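Local coordinates for transmembrane oligosaccharyl transferase (Archaeoglobus fulgidus, PDB 3WAJ), which belongs to the STT3/AglB family of membrane-embedded oligosaccharyl transferases and pairs a helical transmembrane part with a carboxy-terminal globular part and a bound zinc ion, at residues A[824-829]-A[838-843]; A[231-236]-A[318-323]; A[621-626]-A[631-636]. All blocks are in the same frame, centred on the assembly; numbering follows the deposited sequence.

The three contacts share no helix or strand. Interaction 2 joins two helices in the amino-terminal STT3 part of the chain; interaction 1 lies in the long peripheral domain on the opposite side of the chain's centre, about 81 Å away between centres. Interaction 3 is nearer the middle, its centre about 35 Å from that of interaction 1 and about 52 Å from that of interaction 2. Most deeply buried is interaction 3, where two alanine methyls meet and one of them also touches a tyrosine ring. Interaction 2 is also wholly apolar but has an exposed isoleucine at its margin. Interaction 1, partly buried, is alone in using hydrogen bonds between its segments, two between a loop and the interrupted strand 835-844.

Interaction 1: A[824-829]-A[838-843]; sequences LPYSHN and TPYHIK
Tyr840 OH donates a hydrogen bond of 2.6 Å to Tyr826 O, and His828 NE2 donates one of 2.8 Å to Thr838 O. The histidine bond is nearly straight, 176° at the hydrogen, and the acceptor lies in the imidazole plane; seen from the Thr838 carbonyl, however, the donor stands above the C=O plane. On the far side of the imidazole, ND1 makes a weak hydrogen bond with Ile853 N, so both nitrogens help fix the ring's rotation. Tyr840 OH also comes within 2.8 Å of Tyr826 N.

These bonds tie the loop that follows strand 819-824 to strand 835-844, an inner strand of the four-stranded antiparallel sheet in the long peripheral domain. With CG anti to the carbonyl carbon (chi1 -68°), the Tyr840 ring reaches across to the loop. Leu824 CD1 sits over one ring face, 3.4 Å from the centroid and 8° off the normal, a CH-pi contact, while Leu824 CB lies 3.5 Å from Tyr840 OH. Tyr826 crosses Tyr840 at about a right angle, touching it through CB; its own hydroxyl is hydrogen-bonded to Met695 N. Beyond, Tyr840 packs on Val795 and Ala797 of strand 792-800.

Interaction 2: A[231-236]-A[318-323]; sequences FAFVLA and LAVIVL
Val320 meets Phe233 and Val234 through both of its methyl branches. Its CB is already 4.2 Å from Val234 CG1, consistent with the close approach of the backbones here: the CA atoms of Val234 and Val320 are 7.0 Å apart. From CB the side chain forks. CG1, anti to the backbone N (chi1 172°), comes to 3.9 Å from Val234 CG1. CG2, the other branch, turns to Phe233, lying 3.8 Å from its CB and 3.9 Å from its CD1, so it touches the root of the phenylalanine and the near part of its ring.

Val234 CG1 therefore faces two residues one step apart on the opposing helix, for Ile321 CD1 also reaches it, at 3.9 Å. The CB of Ile321 does not point at the other segment; its terminal methyl closes the distance, and the residue forms the exposed margin of the contact. The side-chain separations are those of ordinary van der Waals contact between apolar groups, one of them aromatic.

The contact joins the end of helix 221-234 to helix 315-332, both probably membrane helices of this GT-C-type domain. Behind them, Phe294 of helix 278-303 meets Phe233 edge-to-face and touches Val320, while Phe233 also packs on Arg243 and Ser247 of helix 243-261.

Interaction 3: A[621-626]-A[631-636]; sequences AMAVWA and PLAEKY
Ala623 and Ala633 face each other where two successive short helices, 619-627 and 630-633, joined by a very short connection, pack against each other at a steep angle in the globular part of the protein. Their CA atoms are only 5.0 Å apart, a separation compatible with methyl side chains at both positions. The second helix runs on into a 3-10 segment, 634-636, in which Tyr636 N is hydrogen-bonded to Ala633 O at 3.1 Å. That turn sets Tyr636 beside Ala633, and the CB atoms of both point toward the first helix.

The contact between the segments is apolar. Ala623 CB touches Ala633 CB at 3.6 Å and, equally closely, Tyr636 CD1, so one methyl serves two partners, which lie nearly at a right angle to each other as seen from it. Ala623 CB meets the CD1-CE1 bond of Tyr636, obliquely to the ring, with CE1 at 3.8 Å. Val624 adds its CG2, the branch anti to the carbonyl carbon, which lies 3.7 Å from Ala633 CB. Ala633 CB thus touches methyls of two successive residues of the first helix.

Aromatic contacts extend from both segments. Tyr619 meets the Tyr636 ring edge-to-face; elsewhere on helix 619-627, the Trp625 ring meets that of Trp551 edge-to-face and that of Trp550 with the planes at about 75°, these being the two tryptophans of the WWDYG motif that characterises this family.

The polar interaction near the contact is that of the Tyr636 hydroxyl. With CG of Tyr636 anti to its carbonyl carbon (chi1 -68°), the ring is directed back toward the first helix, and at its far end OH is hydrogen-bonded to Glu627 OE2.

Interaction 1: A[824-829]-A[838-843]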
ATOM      1  N   LEU A 824      24.812  15.891  25.102  1.00 58.59           N
ATOM      2  CA  LEU A 824      24.047  16.917  24.388  1.00 54.32           C
ATOM      3  C   LEU A 824      24.153  16.708  22.871  1.00 57.87           C
ATOM      4  O   LEU A 824      25.247  16.488  22.348  1.00 61.60           O
ATOM      5  CB  LEU A 824      24.553  18.312  24.770  1.00 52.46           C
ATOM      6  CG  LEU A 824      24.716  18.591  26.269  1.00 53.89           C
ATOM      7  CD1 LEU A 824      25.247  19.999  26.542  1.00 55.35           C
ATOM      8  CD2 LEU A 824      23.403  18.383  26.995  1.00 52.70           C
ATOM      9  N   PRO A 825      23.015  16.766  22.155  1.00 53.32           N
ATOM     10  CA  PRO A 825      23.031  16.501  20.711  1.00 49.65           C
ATOM     11  C   PRO A 825      23.013  17.753  19.825  1.00 51.41           C
ATOM     12  O   PRO A 825      23.199  17.621  18.616  1.00 52.53           O
ATOM     13  CB  PRO A 825      21.731  15.719  20.503  1.00 47.46           C
ATOM     14  CG  PRO A 825      20.795  16.330  21.512  1.00 43.53           C
ATOM     15  CD  PRO A 825      21.640  16.813  22.683  1.00 45.75           C
ATOM     16  N   TYR A 826      22.773  18.935  20.384  1.00 51.00           N
ATOM     17  CA  TYR A 826      22.734  20.132  19.541  1.00 48.92           C
ATOM     18  C   TYR A 826      24.076  20.864  19.545  1.00 49.13           C
ATOM     19  O   TYR A 826      24.702  21.024  20.594  1.00 56.03           O
ATOM     20  CB  TYR A 826      21.604  21.078  19.960  1.00 43.50           C
ATOM     21  CG  TYR A 826      20.218  20.605  19.570  1.00 41.79           C
ATOM     22  CD1 TYR A 826      19.776  20.693  18.249  1.00 43.16           C
ATOM     23  CD2 TYR A 826      19.343  20.089  20.522  1.00 36.71           C
ATOM     24  CE1 TYR A 826      18.502  20.270  17.888  1.00 41.77           C
ATOM     25  CE2 TYR A 826      18.069  19.672  20.166  1.00 36.02           C
ATOM     26  CZ  TYR A 826      17.659  19.766  18.857  1.00 35.15           C
ATOM     27  OH  TYR A 826      16.403  19.345  18.525  1.00 32.89           O
ATOM     28  N   SER A 827      24.520  21.296  18.368  1.00 46.07           N
ATOM     29  CA  SER A 827      25.742  22.101  18.265  1.00 51.28           C
ATOM     30  C   SER A 827      25.403  23.485  17.745  1.00 57.37           C
ATOM     31  O   SER A 827      24.300  23.722  17.236  1.00 54.14           O
ATOM     32  CB  SER A 827      26.773  21.449  17.345  1.00 47.77           C
ATOM     33  OG  SER A 827      26.341  21.467  15.996  1.00 51.07           O
ATOM     34  N   HIS A 828      26.352  24.403  17.863  1.00 63.42           N
ATOM     35  CA  HIS A 828      26.091  25.781  17.474  1.00 65.06           C
ATOM     36  C   HIS A 828      26.652  26.153  16.099  1.00 57.63           C
ATOM     37  O   HIS A 828      26.519  27.291  15.657  1.00 54.89           O
ATOM     38  CB  HIS A 828      26.518  26.739  18.591  1.00 76.02           C
ATOM     39  CG  HIS A 828      25.602  26.692  19.779  1.00 84.06           C
ATOM     40  ND1 HIS A 828      25.731  25.756  20.787  1.00 86.31           N
ATOM     41  CD2 HIS A 828      24.511  27.432  20.091  1.00 80.14           C
ATOM     42  CE1 HIS A 828      24.771  25.938  21.680  1.00 81.12           C
ATOM     43  NE2 HIS A 828      24.020  26.950  21.283  1.00 78.99           N
ATOM     44  N   ASN A 829      27.227  25.176  15.401  1.00 57.39           N
ATOM     45  CA  ASN A 829      27.748  25.431  14.062  1.00 59.92           C
ATOM     46  C   ASN A 829      27.340  24.399  13.012  1.00 68.57           C
ATOM     47  O   ASN A 829      27.966  24.311  11.955  1.00 76.60           O
ATOM     48  CB  ASN A 829      29.276  25.578  14.091  1.00 58.37           C
ATOM     49  CG  ASN A 829      29.974  24.378  14.716  1.00 60.67           C
ATOM     50  OD1 ASN A 829      29.442  23.740  15.627  1.00 66.82           O
ATOM     51  ND2 ASN A 829      31.173  24.063  14.226  1.00 56.43           N
ATOM     52  N   THR A 838      20.169  29.749  21.872  1.00 60.85           N
ATOM     53  CA  THR A 838      20.888  30.097  23.098  1.00 57.53           C
ATOM     54  C   THR A 838      21.959  29.040  23.307  1.00 57.41           C
ATOM     55  O   THR A 838      21.869  27.952  22.749  1.00 60.75           O
ATOM     56  CB  THR A 838      19.971  30.108  24.347  1.00 51.21           C
ATOM     57  OG1 THR A 838      19.702  28.759  24.754  1.00 50.67           O
ATOM     58  CG2 THR A 838      18.655  30.854  24.077  1.00 40.80           C
ATOM     59  N   PRO A 839      22.982  29.356  24.111  1.00 63.60           N
ATOM     60  CA  PRO A 839      23.895  28.295  24.551  1.00 61.31           C
ATOM     61  C   PRO A 839      23.162  27.401  25.540  1.00 59.90           C
ATOM     62  O   PRO A 839      22.055  27.752  25.962  1.00 64.89           O
ATOM     63  CB  PRO A 839      25.002  29.069  25.273  1.00 61.08           C
ATOM     64  CG  PRO A 839      24.379  30.384  25.644  1.00 58.76           C
ATOM     65  CD  PRO A 839      23.424  30.696  24.543  1.00 59.78           C
ATOM     66  N   TYR A 840      23.747  26.267  25.904  1.00 53.66           N
ATOM     67  CA  TYR A 840      23.149  25.445  26.946  1.00 54.37           C
ATOM     68  C   TYR A 840      23.304  26.136  28.307  1.00 60.19           C
ATOM     69  O   TYR A 840      24.390  26.619  28.648  1.00 63.00           O
ATOM     70  CB  TYR A 840      23.817  24.070  27.002  1.00 55.66           C
ATOM     71  CG  TYR A 840      23.590  23.155  25.816  1.00 51.27           C
ATOM     72  CD1 TYR A 840      22.430  22.407  25.701  1.00 44.62           C
ATOM     73  CD2 TYR A 840      24.566  23.001  24.843  1.00 52.53           C
ATOM     74  CE1 TYR A 840      22.239  21.553  24.636  1.00 45.00           C
ATOM     75  CE2 TYR A 840      24.383  22.151  23.771  1.00 52.06           C
ATOM     76  CZ  TYR A 840      23.220  21.431  23.674  1.00 51.26           C
ATOM     77  OH  TYR A 840      23.040  20.581  22.609  1.00 53.56           O
ATOM     78  N   HIS A 841      22.227  26.188  29.083  1.00 61.45           N
ATOM     79  CA  HIS A 841      22.313  26.693  30.451  1.00 64.01           C
ATOM     80  C   HIS A 841      22.294  25.504  31.414  1.00 72.83           C
ATOM     81  O   HIS A 841      21.231  24.938  31.685  1.00 78.34           O
ATOM     82  CB  HIS A 841      21.159  27.655  30.768  1.00 59.42           C
ATOM     83  CG  HIS A 841      20.859  28.628  29.669  1.00 70.17           C
ATOM     84  ND1 HIS A 841      21.669  29.707  29.387  1.00 77.41           N
ATOM     85  CD2 HIS A 841      19.835  28.682  28.782  1.00 70.52           C
ATOM     86  CE1 HIS A 841      21.159  30.382  28.369  1.00 79.99           C
ATOM     87  NE2 HIS A 841      20.047  29.781  27.983  1.00 73.55           N
ATOM     88  N   ILE A 842      23.467  25.105  31.906  1.00 70.50           N
ATOM     89  CA  ILE A 842      23.534  24.056  32.918  1.00 70.71           C
ATOM     90  C   ILE A 842      23.267  24.690  34.262  1.00 76.54           C
ATOM     91  O   ILE A 842      23.650  25.841  34.510  1.00 79.62           O
ATOM     92  CB  ILE A 842      24.917  23.417  33.041  1.00 71.22           C
ATOM     93  CG1 ILE A 842      25.869  23.979  32.009  1.00 82.45           C
ATOM     94  CG2 ILE A 842      24.854  21.897  32.957  1.00 62.90           C
ATOM     95  CD1 ILE A 842      27.276  23.747  32.407  1.00 88.24           C
ATOM     96  N   LYS A 843      22.639  23.924  35.141  1.00 70.82           N
ATOM     97  CA  LYS A 843      22.333  24.407  36.466  1.00 73.16           C
ATOM     98  C   LYS A 843      22.535  23.255  37.430  1.00 79.89           C
ATOM     99  O   LYS A 843      21.925  22.190  37.283  1.00 82.06           O
ATOM    100  CB  LYS A 843      20.897  24.931  36.517  1.00 70.47           C
ATOM    101  CG  LYS A 843      20.455  25.502  37.854  1.00 73.67           C
ATOM    102  CD  LYS A 843      18.954  25.779  37.837  1.00 75.98           C
ATOM    103  CE  LYS A 843      18.450  26.340  39.161  1.00 81.85           C
ATOM    104  NZ  LYS A 843      18.870  27.759  39.369  1.00 89.56           N
TER

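Interaction 2: A[231-236]-A[318-323]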
ATOM      1  N   PHE A 231     -15.219 -29.720 -15.548  1.00 58.70           N
ATOM      2  CA  PHE A 231     -16.680 -29.721 -15.641  1.00 57.39           C
ATOM      3  C   PHE A 231     -17.236 -30.055 -17.031  1.00 55.28           C
ATOM      4  O   PHE A 231     -18.255 -30.732 -17.132  1.00 60.69           O
ATOM      5  CB  PHE A 231     -17.271 -28.414 -15.074  1.00 57.93           C
ATOM      6  CG  PHE A 231     -17.226 -28.341 -13.564  1.00 58.57           C
ATOM      7  CD1 PHE A 231     -17.941 -29.251 -12.787  1.00 58.83           C
ATOM      8  CD2 PHE A 231     -16.458 -27.377 -12.918  1.00 56.12           C
ATOM      9  CE1 PHE A 231     -17.889 -29.191 -11.388  1.00 59.87           C
ATOM     10  CE2 PHE A 231     -16.405 -27.317 -11.520  1.00 52.22           C
ATOM     11  CZ  PHE A 231     -17.120 -28.218 -10.759  1.00 51.71           C
ATOM     12  N   ALA A 232     -16.572 -29.602 -18.094  1.00 51.64           N
ATOM     13  CA  ALA A 232     -16.955 -30.004 -19.456  1.00 50.77           C
ATOM     14  C   ALA A 232     -16.849 -31.522 -19.661  1.00 53.70           C
ATOM     15  O   ALA A 232     -17.499 -32.092 -20.539  1.00 58.93           O
ATOM     16  CB  ALA A 232     -16.132 -29.269 -20.499  1.00 42.04           C
ATOM     17  N   PHE A 233     -16.021 -32.167 -18.848  1.00 53.16           N
ATOM     18  CA  PHE A 233     -15.873 -33.612 -18.915  1.00 55.07           C
ATOM     19  C   PHE A 233     -16.876 -34.334 -18.006  1.00 57.94           C
ATOM     20  O   PHE A 233     -17.672 -35.131 -18.501  1.00 56.81           O
ATOM     21  CB  PHE A 233     -14.414 -34.038 -18.647  1.00 47.73           C
ATOM     22  CG  PHE A 233     -13.504 -33.915 -19.861  1.00 47.27           C
ATOM     23  CD1 PHE A 233     -12.961 -35.045 -20.459  1.00 46.30           C
ATOM     24  CD2 PHE A 233     -13.198 -32.668 -20.406  1.00 46.30           C
ATOM     25  CE1 PHE A 233     -12.123 -34.944 -21.580  1.00 47.45           C
ATOM     26  CE2 PHE A 233     -12.359 -32.550 -21.536  1.00 42.59           C
ATOM     27  CZ  PHE A 233     -11.822 -33.684 -22.119  1.00 48.44           C
ATOM     28  N   VAL A 234     -16.879 -34.049 -16.700  1.00 53.12           N
ATOM     29  CA  VAL A 234     -17.802 -34.775 -15.808  1.00 58.21           C
ATOM     30  C   VAL A 234     -19.279 -34.436 -16.047  1.00 65.14           C
ATOM     31  O   VAL A 234     -20.160 -35.044 -15.444  1.00 70.85           O
ATOM     32  CB  VAL A 234     -17.454 -34.636 -14.309  1.00 51.96           C
ATOM     33  CG1 VAL A 234     -15.967 -34.856 -14.087  1.00 43.37           C
ATOM     34  CG2 VAL A 234     -17.877 -33.278 -13.796  1.00 56.83           C
ATOM     35  N   LEU A 235     -19.538 -33.475 -16.931  1.00 64.21           N
ATOM     36  CA  LEU A 235     -20.902 -33.147 -17.337  1.00 61.28           C
ATOM     37  C   LEU A 235     -21.112 -33.328 -18.842  1.00 65.82           C
ATOM     38  O   LEU A 235     -22.023 -32.733 -19.420  1.00 73.90           O
ATOM     39  CB  LEU A 235     -21.266 -31.720 -16.912  1.00 58.49           C
ATOM     40  CG  LEU A 235     -21.070 -31.433 -15.423  1.00 60.19           C
ATOM     41  CD1 LEU A 235     -21.275 -29.959 -15.093  1.00 61.55           C
ATOM     42  CD2 LEU A 235     -21.998 -32.292 -14.596  1.00 59.38           C
ATOM     43  N   ALA A 236     -20.282 -34.158 -19.474  1.00 64.11           N
ATOM     44  CA  ALA A 236     -20.393 -34.415 -20.919  1.00 65.25           C
ATOM     45  C   ALA A 236     -21.785 -34.916 -21.329  1.00 70.51           C
ATOM     46  O   ALA A 236     -22.159 -34.856 -22.506  1.00 73.71           O
ATOM     47  CB  ALA A 236     -19.320 -35.379 -21.378  1.00 60.47           C
ATOM     48  N   LEU A 318     -15.487 -40.696 -14.597  1.00 61.97           N
ATOM     49  CA  LEU A 318     -14.728 -41.386 -13.553  1.00 62.27           C
ATOM     50  C   LEU A 318     -13.206 -41.237 -13.728  1.00 55.84           C
ATOM     51  O   LEU A 318     -12.489 -40.940 -12.769  1.00 53.55           O
ATOM     52  CB  LEU A 318     -15.100 -42.864 -13.488  1.00 61.62           C
ATOM     53  CG  LEU A 318     -14.503 -43.577 -12.273  1.00 67.46           C
ATOM     54  CD1 LEU A 318     -15.475 -43.547 -11.097  1.00 69.38           C
ATOM     55  CD2 LEU A 318     -14.086 -45.004 -12.612  1.00 69.02           C
ATOM     56  N   ALA A 319     -12.713 -41.441 -14.946  1.00 49.55           N
ATOM     57  CA  ALA A 319     -11.283 -41.268 -15.228  1.00 47.26           C
ATOM     58  C   ALA A 319     -10.844 -39.855 -14.876  1.00 54.48           C
ATOM     59  O   ALA A 319      -9.710 -39.631 -14.445  1.00 56.90           O
ATOM     60  CB  ALA A 319     -10.988 -41.551 -16.684  1.00 44.27           C
ATOM     61  N   VAL A 320     -11.749 -38.902 -15.074  1.00 50.73           N
ATOM     62  CA  VAL A 320     -11.454 -37.511 -14.776  1.00 53.20           C
ATOM     63  C   VAL A 320     -11.441 -37.287 -13.263  1.00 56.42           C
ATOM     64  O   VAL A 320     -10.526 -36.653 -12.740  1.00 56.27           O
ATOM     65  CB  VAL A 320     -12.430 -36.545 -15.498  1.00 49.63           C
ATOM     66  CG1 VAL A 320     -12.230 -35.109 -15.019  1.00 45.73           C
ATOM     67  CG2 VAL A 320     -12.216 -36.623 -16.999  1.00 49.88           C
ATOM     68  N   ILE A 321     -12.454 -37.813 -12.573  1.00 60.63           N
ATOM     69  CA  ILE A 321     -12.515 -37.762 -11.112  1.00 64.35           C
ATOM     70  C   ILE A 321     -11.246 -38.347 -10.488  1.00 69.15           C
ATOM     71  O   ILE A 321     -10.657 -37.772  -9.561  1.00 70.15           O
ATOM     72  CB  ILE A 321     -13.713 -38.548 -10.580  1.00 63.72           C
ATOM     73  CG1 ILE A 321     -15.026 -37.929 -11.070  1.00 60.53           C
ATOM     74  CG2 ILE A 321     -13.668 -38.603  -9.066  1.00 65.10           C
ATOM     75  CD1 ILE A 321     -15.211 -36.509 -10.643  1.00 63.05           C
ATOM     76  N   VAL A 322     -10.827 -39.491 -11.021  1.00 63.80           N
ATOM     77  CA  VAL A 322      -9.651 -40.189 -10.531  1.00 62.32           C
ATOM     78  C   VAL A 322      -8.391 -39.399 -10.834  1.00 67.13           C
ATOM     79  O   VAL A 322      -7.540 -39.225  -9.962  1.00 70.76           O
ATOM     80  CB  VAL A 322      -9.553 -41.591 -11.145  1.00 62.09           C
ATOM     81  CG1 VAL A 322      -8.122 -42.103 -11.107  1.00 58.18           C
ATOM     82  CG2 VAL A 322     -10.516 -42.544 -10.435  1.00 60.45           C
ATOM     83  N   LEU A 323      -8.286 -38.924 -12.072  1.00 68.85           N
ATOM     84  CA  LEU A 323      -7.149 -38.112 -12.504  1.00 70.65           C
ATOM     85  C   LEU A 323      -6.908 -36.919 -11.578  1.00 75.82           C
ATOM     86  O   LEU A 323      -5.778 -36.683 -11.155  1.00 75.31           O
ATOM     87  CB  LEU A 323      -7.357 -37.618 -13.940  1.00 71.00           C
ATOM     88  CG  LEU A 323      -6.144 -37.247 -14.805  1.00 72.32           C
ATOM     89  CD1 LEU A 323      -6.136 -35.762 -15.135  1.00 74.12           C
ATOM     90  CD2 LEU A 323      -4.829 -37.659 -14.156  1.00 70.90           C
TER

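Interaction 3: A[621-626]-A[631-636]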
ATOM      1  N   ALA A 621      -1.554   1.453  15.773  1.00 36.34           N
ATOM      2  CA  ALA A 621      -1.037   0.455  14.853  1.00 37.52           C
ATOM      3  C   ALA A 621       0.420   0.087  15.157  1.00 40.39           C
ATOM      4  O   ALA A 621       0.806  -1.090  15.056  1.00 42.14           O
ATOM      5  CB  ALA A 621      -1.174   0.949  13.429  1.00 40.18           C
ATOM      6  N   MET A 622       1.243   1.078  15.504  1.00 34.07           N
ATOM      7  CA  MET A 622       2.642   0.782  15.837  1.00 35.41           C
ATOM      8  C   MET A 622       2.713  -0.039  17.126  1.00 39.74           C
ATOM      9  O   MET A 622       3.502  -0.987  17.243  1.00 36.54           O
ATOM     10  CB  MET A 622       3.485   2.066  15.938  1.00 31.54           C
ATOM     11  CG  MET A 622       3.533   2.881  14.642  1.00 32.12           C
ATOM     12  SD  MET A 622       4.850   4.108  14.575  1.00 34.57           S
ATOM     13  CE  MET A 622       4.290   5.282  15.819  1.00 30.47           C
ATOM     14  N   ALA A 623       1.865   0.331  18.083  1.00 35.49           N
ATOM     15  CA  ALA A 623       1.775  -0.393  19.348  1.00 36.69           C
ATOM     16  C   ALA A 623       1.354  -1.837  19.130  1.00 40.62           C
ATOM     17  O   ALA A 623       1.969  -2.750  19.693  1.00 44.00           O
ATOM     18  CB  ALA A 623       0.822   0.298  20.313  1.00 28.45           C
ATOM     19  N   VAL A 624       0.313  -2.050  18.321  1.00 40.09           N
ATOM     20  CA  VAL A 624      -0.146  -3.413  18.027  1.00 43.65           C
ATOM     21  C   VAL A 624       0.980  -4.276  17.460  1.00 40.27           C
ATOM     22  O   VAL A 624       1.267  -5.335  18.011  1.00 44.53           O
ATOM     23  CB  VAL A 624      -1.389  -3.452  17.121  1.00 44.19           C
ATOM     24  CG1 VAL A 624      -1.793  -4.914  16.813  1.00 37.24           C
ATOM     25  CG2 VAL A 624      -2.543  -2.721  17.790  1.00 35.51           C
ATOM     26  N   TRP A 625       1.641  -3.817  16.400  1.00 35.61           N
ATOM     27  CA  TRP A 625       2.776  -4.560  15.841  1.00 36.43           C
ATOM     28  C   TRP A 625       3.876  -4.822  16.880  1.00 43.05           C
ATOM     29  O   TRP A 625       4.456  -5.911  16.925  1.00 41.22           O
ATOM     30  CB  TRP A 625       3.393  -3.805  14.652  1.00 34.23           C
ATOM     31  CG  TRP A 625       2.652  -3.921  13.341  1.00 40.11           C
ATOM     32  CD1 TRP A 625       1.702  -3.059  12.853  1.00 40.91           C
ATOM     33  CD2 TRP A 625       2.816  -4.941  12.342  1.00 39.25           C
ATOM     34  NE1 TRP A 625       1.264  -3.486  11.622  1.00 35.61           N
ATOM     35  CE2 TRP A 625       1.929  -4.634  11.284  1.00 39.68           C
ATOM     36  CE3 TRP A 625       3.625  -6.080  12.240  1.00 42.41           C
ATOM     37  CZ2 TRP A 625       1.830  -5.433  10.127  1.00 41.76           C
ATOM     38  CZ3 TRP A 625       3.525  -6.877  11.089  1.00 40.26           C
ATOM     39  CH2 TRP A 625       2.635  -6.546  10.053  1.00 41.10           C
ATOM     40  N   ALA A 626       4.171  -3.806  17.695  1.00 36.55           N
ATOM     41  CA  ALA A 626       5.259  -3.900  18.667  1.00 40.18           C
ATOM     42  C   ALA A 626       4.936  -4.931  19.738  1.00 41.04           C
ATOM     43  O   ALA A 626       5.804  -5.690  20.154  1.00 37.36           O
ATOM     44  CB  ALA A 626       5.564  -2.520  19.315  1.00 26.55           C
ATOM     45  N   PRO A 631      -5.004  -6.043  22.965  1.00 64.53           N
ATOM     46  CA  PRO A 631      -5.135  -5.635  24.375  1.00 64.39           C
ATOM     47  C   PRO A 631      -3.866  -5.013  24.980  1.00 59.87           C
ATOM     48  O   PRO A 631      -3.965  -4.071  25.759  1.00 58.35           O
ATOM     49  CB  PRO A 631      -5.506  -6.943  25.090  1.00 63.72           C
ATOM     50  CG  PRO A 631      -6.110  -7.806  24.017  1.00 64.39           C
ATOM     51  CD  PRO A 631      -5.337  -7.470  22.774  1.00 62.18           C
ATOM     52  N   LEU A 632      -2.692  -5.516  24.622  1.00 62.45           N
ATOM     53  CA  LEU A 632      -1.448  -4.929  25.119  1.00 63.27           C
ATOM     54  C   LEU A 632      -1.252  -3.491  24.627  1.00 61.34           C
ATOM     55  O   LEU A 632      -0.804  -2.625  25.380  1.00 66.04           O
ATOM     56  CB  LEU A 632      -0.259  -5.813  24.748  1.00 66.89           C
ATOM     57  CG  LEU A 632      -0.388  -7.191  25.396  1.00 71.39           C
ATOM     58  CD1 LEU A 632       0.473  -8.249  24.708  1.00 69.31           C
ATOM     59  CD2 LEU A 632      -0.066  -7.095  26.884  1.00 73.92           C
ATOM     60  N   ALA A 633      -1.616  -3.231  23.375  1.00 51.00           N
ATOM     61  CA  ALA A 633      -1.535  -1.878  22.832  1.00 50.18           C
ATOM     62  C   ALA A 633      -2.429  -0.896  23.602  1.00 55.09           C
ATOM     63  O   ALA A 633      -2.164   0.315  23.633  1.00 55.71           O
ATOM     64  CB  ALA A 633      -1.879  -1.875  21.349  1.00 48.57           C
ATOM     65  N   GLU A 634      -3.479  -1.415  24.231  1.00 57.24           N
ATOM     66  CA  GLU A 634      -4.433  -0.556  24.920  1.00 43.86           C
ATOM     67  C   GLU A 634      -3.872   0.147  26.162  1.00 47.66           C
ATOM     68  O   GLU A 634      -4.490   1.067  26.697  1.00 60.20           O
ATOM     69  CB  GLU A 634      -5.727  -1.316  25.223  1.00 51.44           C
ATOM     70  CG  GLU A 634      -6.622  -1.489  23.988  1.00 67.98           C
ATOM     71  CD  GLU A 634      -7.337  -0.196  23.585  1.00 80.47           C
ATOM     72  OE1 GLU A 634      -7.366   0.751  24.401  1.00 79.19           O
ATOM     73  OE2 GLU A 634      -7.875  -0.126  22.455  1.00 87.47           O
ATOM     74  N   LYS A 635      -2.699  -0.278  26.609  1.00 55.48           N
ATOM     75  CA  LYS A 635      -2.046   0.358  27.744  1.00 48.09           C
ATOM     76  C   LYS A 635      -1.462   1.720  27.357  1.00 46.21           C
ATOM     77  O   LYS A 635      -1.012   2.487  28.219  1.00 40.56           O
ATOM     78  CB  LYS A 635      -0.940  -0.546  28.304  1.00 45.38           C
ATOM     79  CG  LYS A 635       0.335  -0.566  27.445  1.00 53.83           C
ATOM     80  CD  LYS A 635       1.377  -1.576  27.961  1.00 58.42           C
ATOM     81  CE  LYS A 635       2.619  -1.572  27.065  1.00 62.99           C
ATOM     82  NZ  LYS A 635       3.846  -2.115  27.731  1.00 68.92           N
ATOM     83  N   TYR A 636      -1.450   2.025  26.063  1.00 43.27           N
ATOM     84  CA  TYR A 636      -0.966   3.335  25.635  1.00 47.01           C
ATOM     85  C   TYR A 636      -2.077   4.408  25.695  1.00 44.12           C
ATOM     86  O   TYR A 636      -1.823   5.580  25.453  1.00 39.38           O
ATOM     87  CB  TYR A 636      -0.292   3.253  24.253  1.00 45.89           C
ATOM     88  CG  TYR A 636       1.022   2.477  24.264  1.00 43.34           C
ATOM     89  CD1 TYR A 636       1.087   1.168  23.808  1.00 41.56           C
ATOM     90  CD2 TYR A 636       2.190   3.056  24.747  1.00 40.75           C
ATOM     91  CE1 TYR A 636       2.287   0.455  23.822  1.00 41.40           C
ATOM     92  CE2 TYR A 636       3.395   2.353  24.774  1.00 40.88           C
ATOM     93  CZ  TYR A 636       3.439   1.060  24.308  1.00 44.17           C
ATOM     94  OH  TYR A 636       4.639   0.375  24.333  1.00 46.86           O
TER